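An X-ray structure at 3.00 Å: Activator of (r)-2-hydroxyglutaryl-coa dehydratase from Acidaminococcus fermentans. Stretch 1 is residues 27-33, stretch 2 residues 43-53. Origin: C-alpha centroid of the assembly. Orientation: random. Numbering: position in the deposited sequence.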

ATOM      1  N   VAL A  27      38.036  -4.130  10.003  1.00 19.02           N
ATOM      2  CA  VAL A  27      39.137  -3.268   9.580  1.00 19.02           C
ATOM      3  C   VAL A  27      38.602  -2.129   8.729  1.00 19.02           C
ATOM      4  O   VAL A  27      39.108  -1.013   8.784  1.00 19.02           O
ATOM      5  N   ALA A  28      37.559  -2.402   7.962  1.00 13.06           N
ATOM      6  CA  ALA A  28      36.991  -1.367   7.126  1.00 13.06           C
ATOM      7  C   ALA A  28      35.609  -1.747   6.620  1.00 13.06           C
ATOM      8  O   ALA A  28      35.274  -2.943   6.502  1.00 13.06           O
ATOM      9  N   LYS A  29      34.812  -0.721   6.315  1.00 19.58           N
ATOM     10  CA  LYS A  29      33.456  -0.909   5.801  1.00 19.58           C
ATOM     11  C   LYS A  29      33.178   0.149   4.761  1.00 19.58           C
ATOM     12  O   LYS A  29      33.895   1.139   4.674  1.00 19.58           O
ATOM     13  N   SER A  30      32.131  -0.052   3.979  1.00 32.63           N
ATOM     14  CA  SER A  30      31.779   0.930   2.976  1.00 32.63           C
ATOM     15  C   SER A  30      30.283   0.846   2.649  1.00 32.63           C
ATOM     16  O   SER A  30      29.618  -0.150   2.962  1.00 32.63           O
ATOM     17  N   LEU A  31      29.760   1.900   2.027  1.00 13.85           N
ATOM     18  CA  LEU A  31      28.352   1.960   1.671  1.00 13.85           C
ATOM     19  C   LEU A  31      28.179   2.807   0.419  1.00 13.85           C
ATOM     20  O   LEU A  31      28.616   3.954   0.378  1.00 13.85           O
ATOM     21  N   VAL A  32      27.533   2.242  -0.591  1.00 11.13           N
ATOM     22  CA  VAL A  32      27.332   2.942  -1.847  1.00 11.13           C
ATOM     23  C   VAL A  32      25.904   2.802  -2.351  1.00 11.13           C
ATOM     24  O   VAL A  32      25.389   1.686  -2.469  1.00 11.13           O
ATOM     25  N   ALA A  33      25.278   3.930  -2.686  1.00 15.09           N
ATOM     26  CA  ALA A  33      23.902   3.896  -3.159  1.00 15.09           C
ATOM     27  C   ALA A  33      23.763   2.995  -4.369  1.00 15.09           C
ATOM     28  O   ALA A  33      24.705   2.769  -5.114  1.00 15.09           O
ATOM     29  N   ARG A  43      31.292  -0.679  -6.890  1.00 19.67           N
ATOM     30  CA  ARG A  43      31.938   0.476  -6.283  1.00 19.67           C
ATOM     31  C   ARG A  43      32.238   0.331  -4.820  1.00 19.67           C
ATOM     32  O   ARG A  43      33.306   0.733  -4.357  1.00 19.67           O
ATOM     33  N   SER A  44      31.266  -0.202  -4.087  1.00 20.09           N
ATOM     34  CA  SER A  44      31.420  -0.375  -2.647  1.00 20.09           C
ATOM     35  C   SER A  44      32.586  -1.305  -2.319  1.00 20.09           C
ATOM     36  O   SER A  44      33.282  -1.108  -1.316  1.00 20.09           O
ATOM     37  N   ILE A  45      32.803  -2.306  -3.171  1.00 20.10           N
ATOM     38  CA  ILE A  45      33.899  -3.247  -2.952  1.00 20.10           C
ATOM     39  C   ILE A  45      35.236  -2.509  -3.044  1.00 20.10           C
ATOM     40  O   ILE A  45      36.130  -2.690  -2.208  1.00 20.10           O
ATOM     41  N   SER A  46      35.354  -1.668  -4.066  1.00 25.08           N
ATOM     42  CA  SER A  46      36.553  -0.865  -4.268  1.00 25.08           C
ATOM     43  C   SER A  46      36.711   0.035  -3.042  1.00 25.08           C
ATOM     44  O   SER A  46      37.791   0.133  -2.452  1.00 25.08           O
ATOM     45  N   GLU A  47      35.612   0.688  -2.670  1.00 12.49           N
ATOM     46  CA  GLU A  47      35.588   1.571  -1.514  1.00 12.49           C
ATOM     47  C   GLU A  47      36.224   0.917  -0.282  1.00 12.49           C
ATOM     48  O   GLU A  47      37.084   1.519   0.367  1.00 12.49           O
ATOM     49  N   VAL A  48      35.794  -0.304   0.043  1.00 13.96           N
ATOM     50  CA  VAL A  48      36.333  -0.984   1.222  1.00 13.96           C
ATOM     51  C   VAL A  48      37.804  -1.263   1.055  1.00 13.96           C
ATOM     52  O   VAL A  48      38.636  -0.831   1.869  1.00 13.96           O
ATOM     53  N   LEU A  49      38.113  -1.989  -0.013  1.00 18.28           N
ATOM     54  CA  LEU A  49      39.484  -2.342  -0.288  1.00 18.28           C
ATOM     55  C   LEU A  49      40.377  -1.110  -0.132  1.00 18.28           C
ATOM     56  O   LEU A  49      41.437  -1.176   0.508  1.00 18.28           O
ATOM     57  N   GLU A  50      39.933   0.023  -0.671  1.00 19.26           N
ATOM     58  CA  GLU A  50      40.712   1.248  -0.564  1.00 19.26           C
ATOM     59  C   GLU A  50      40.852   1.675   0.880  1.00 19.26           C
ATOM     60  O   GLU A  50      41.964   1.843   1.381  1.00 19.26           O
ATOM     61  N   ASN A  51      39.719   1.847   1.548  1.00 38.36           N
ATOM     62  CA  ASN A  51      39.717   2.262   2.941  1.00 38.36           C
ATOM     63  C   ASN A  51      40.678   1.403   3.749  1.00 38.36           C
ATOM     64  O   ASN A  51      41.388   1.909   4.622  1.00 38.36           O
ATOM     65  N   ALA A  52      40.706   0.110   3.429  1.00 41.49           N
ATOM     66  CA  ALA A  52      41.555  -0.858   4.122  1.00 41.49           C
ATOM     67  C   ALA A  52      42.998  -0.898   3.624  1.00 41.49           C
ATOM     68  O   ALA A  52      43.896  -1.340   4.339  1.00 41.49           O
ATOM     69  N   HIS A  53      43.210  -0.437   2.397  1.00 28.01           N
ATOM     70  CA  HIS A  53      44.537  -0.422   1.786  1.00 28.01           C
ATOM     71  C   HIS A  53      44.948  -1.827   1.400  1.00 28.01           C
ATOM     72  O   HIS A  53      46.076  -2.229   1.672  1.00 28.01           O
TER

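A strand that packs against a helix presents every second residue to it, and the side chains met there need not all be large. The activator of (R)-2-hydroxyglutaryl-CoA dehydratase offers a compact example. Strand 27-33 and helix 43-52 run roughly antiparallel, at 151°, and their axes approach to 6.9 Å. The alternation of the strand sets the pattern: A28, S30 and V32 direct their CA-to-CB bonds toward the helix, whereas K29, L31 and A33 direct theirs away. These three inward residues step along the helix in reverse order, their CA atoms lying nearest those of A52, V48 and S44, at 5.5, 5.2 and 5.3 Å.

The apolar contacts are simplest at the end of the helix, where methyl meets methyl: A28 CB lies 3.8 Å from A52 CB, and N51 CB adds a contact at 4.1 Å from A28 CB. Both alanines end at CB, so their contact is a single methyl against another. V48 points sideways yet still contributes, its CG1 reaching 3.5 Å from K29 C and so packing on the strand backbone; its chi1 of -113° lies between the usual wells. At the other end V32, with chi1 t, has the largest covered area of any residue in the pair. Its CG2 sits 3.5 Å from S44 CA and 3.7 Å from E47 CG, so the aliphatic part of the m,m glutamate serves as a packing surface. V32 CG1 meets R43 NH2 at 3.3 Å, an oblique approach to the guanidinium, whose NH1 is hydrogen-bonded elsewhere in the structure.

One hydrogen bond crosses the interface. S30, with chi1 p at 82°, donates from OG to S44 O at 2.6 Å. That carbonyl also accepts the helical bond from V48 N, at 3.0 Å from S44 O, so the serine joins an existing backbone interaction and gives its buried hydroxyl a partner. The modelled position of S44 O is less certain than most, and the short distance should be read accordingly. Around this bond the same serine packs closely: S30 CB is 3.5 Å from E47 CB. S44 OG, in rotamer p, finds its hydrogen-bond partner just beyond the stretch.

At the border, N51 (chi1 m) brings ND2 to 3.6 Å from K29 O, a contact without a hydrogen bond. I45 and L49 point away and take no part in the contact, while R43, E47 and N51 join the smaller residues and V48 on the helix side.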

ATOM      1  CB  VAL A  27      40.227  -4.067   8.793  1.00 14.67           C
ATOM      2  CG1 VAL A  27      40.880  -5.124   9.724  1.00 14.67           C
ATOM      3  CG2 VAL A  27      39.615  -4.726   7.555  1.00 14.67           C
ATOM      4  CB  ALA A  28      37.914  -1.089   5.950  1.00 19.85           C
ATOM      5  CB  LYS A  29      32.427  -0.765   6.922  1.00 19.19           C
ATOM      6  CG  LYS A  29      32.441   0.591   7.617  1.00 19.19           C
ATOM      7  CD  LYS A  29      31.134   0.831   8.324  1.00 19.19           C
ATOM      8  CE  LYS A  29      31.174   2.090   9.141  1.00 19.19           C
ATOM      9  NZ  LYS A  29      32.121   1.882  10.269  1.00 19.19           N
ATOM     10  CB  SER A  30      32.645   0.724   1.722  1.00 10.23           C
ATOM     11  OG  SER A  30      32.150  -0.304   0.880  1.00 10.23           O
ATOM     12  CB  LEU A  31      27.571   2.567   2.841  1.00 12.10           C
ATOM     13  CG  LEU A  31      26.079   2.878   2.707  1.00 12.10           C
ATOM     14  CD1 LEU A  31      25.316   1.804   1.959  1.00 12.10           C
ATOM     15  CD2 LEU A  31      25.541   3.022   4.089  1.00 12.10           C
ATOM     16  CB  VAL A  32      28.287   2.396  -2.935  1.00 26.67           C
ATOM     17  CG1 VAL A  32      27.927   2.992  -4.307  1.00 26.67           C
ATOM     18  CG2 VAL A  32      29.724   2.705  -2.562  1.00 26.67           C
ATOM     19  CB  ALA A  33      23.404   5.294  -3.465  1.00 32.49           C
ATOM     20  CB  ARG A  43      31.086   1.713  -6.428  1.00 17.30           C
ATOM     21  CG  ARG A  43      31.325   2.399  -7.758  1.00 17.30           C
ATOM     22  CD  ARG A  43      31.344   3.908  -7.525  1.00 17.30           C
ATOM     23  NE  ARG A  43      30.067   4.380  -6.976  1.00 17.30           N
ATOM     24  CZ  ARG A  43      28.909   4.424  -7.641  1.00 17.30           C
ATOM     25  NH1 ARG A  43      28.873   4.009  -8.910  1.00 17.30           N
ATOM     26  NH2 ARG A  43      27.812   4.923  -7.034  1.00 17.30           N
ATOM     27  CB  SER A  44      30.124  -0.908  -2.026  1.00 33.45           C
ATOM     28  OG  SER A  44      29.822  -2.205  -2.496  1.00 33.45           O
ATOM     29  CB  ILE A  45      33.875  -4.387  -3.985  1.00 10.23           C
ATOM     30  CG1 ILE A  45      32.551  -5.161  -3.866  1.00 10.23           C
ATOM     31  CG2 ILE A  45      35.065  -5.303  -3.755  1.00 10.23           C
ATOM     32  CD1 ILE A  45      32.341  -6.223  -4.917  1.00 10.23           C
ATOM     33  CB  SER A  46      36.381  -0.005  -5.513  1.00 12.72           C
ATOM     34  OG  SER A  46      35.730  -0.745  -6.538  1.00 12.72           O
ATOM     35  CB  GLU A  47      34.147   1.951  -1.176  1.00 91.53           C
ATOM     36  CG  GLU A  47      33.401   2.681  -2.274  1.00 91.53           C
ATOM     37  CD  GLU A  47      33.806   4.130  -2.394  1.00 91.53           C
ATOM     38  OE1 GLU A  47      33.138   4.868  -3.154  1.00 91.53           O
ATOM     39  OE2 GLU A  47      34.788   4.528  -1.731  1.00 91.53           O
ATOM     40  CB  VAL A  48      35.641  -2.346   1.507  1.00 36.20           C
ATOM     41  CG1 VAL A  48      34.843  -2.262   2.818  1.00 36.20           C
ATOM     42  CG2 VAL A  48      34.769  -2.746   0.341  1.00 36.20           C
ATOM     43  CB  LEU A  49      39.577  -2.966  -1.678  1.00 10.23           C
ATOM     44  CG  LEU A  49      38.963  -4.380  -1.701  1.00 10.23           C
ATOM     45  CD1 LEU A  49      38.774  -4.886  -3.124  1.00 10.23           C
ATOM     46  CD2 LEU A  49      39.842  -5.315  -0.891  1.00 10.23           C
ATOM     47  CB  GLU A  50      40.070   2.375  -1.365  1.00 78.25           C
ATOM     48  CG  GLU A  50      40.287   2.261  -2.854  1.00 78.25           C
ATOM     49  CD  GLU A  50      39.945   3.544  -3.575  1.00 78.25           C
ATOM     50  OE1 GLU A  50      38.772   3.976  -3.489  1.00 78.25           O
ATOM     51  OE2 GLU A  50      40.851   4.120  -4.219  1.00 78.25           O
ATOM     52  CB  ASN A  51      38.304   2.145   3.523  1.00 53.32           C
ATOM     53  CG  ASN A  51      37.312   3.098   2.866  1.00 53.32           C
ATOM     54  OD1 ASN A  51      37.529   4.312   2.823  1.00 53.32           O
ATOM     55  ND2 ASN A  51      36.210   2.550   2.362  1.00 53.32           N
ATOM     56  CB  ALA A  52      40.936  -2.253   4.013  1.00 35.75           C
ATOM     57  CB  HIS A  53      45.594   0.147   2.740  1.00 53.32           C
ATOM     58  CG  HIS A  53      45.294   1.530   3.219  1.00 53.32           C
ATOM     59  ND1 HIS A  53      45.083   2.588   2.360  1.00 53.32           N
ATOM     60  CD2 HIS A  53      45.157   2.026   4.472  1.00 53.32           C
ATOM     61  CE1 HIS A  53      44.827   3.676   3.063  1.00 53.32           C
ATOM     62  NE2 HIS A  53      44.865   3.361   4.347  1.00 53.32           N
TER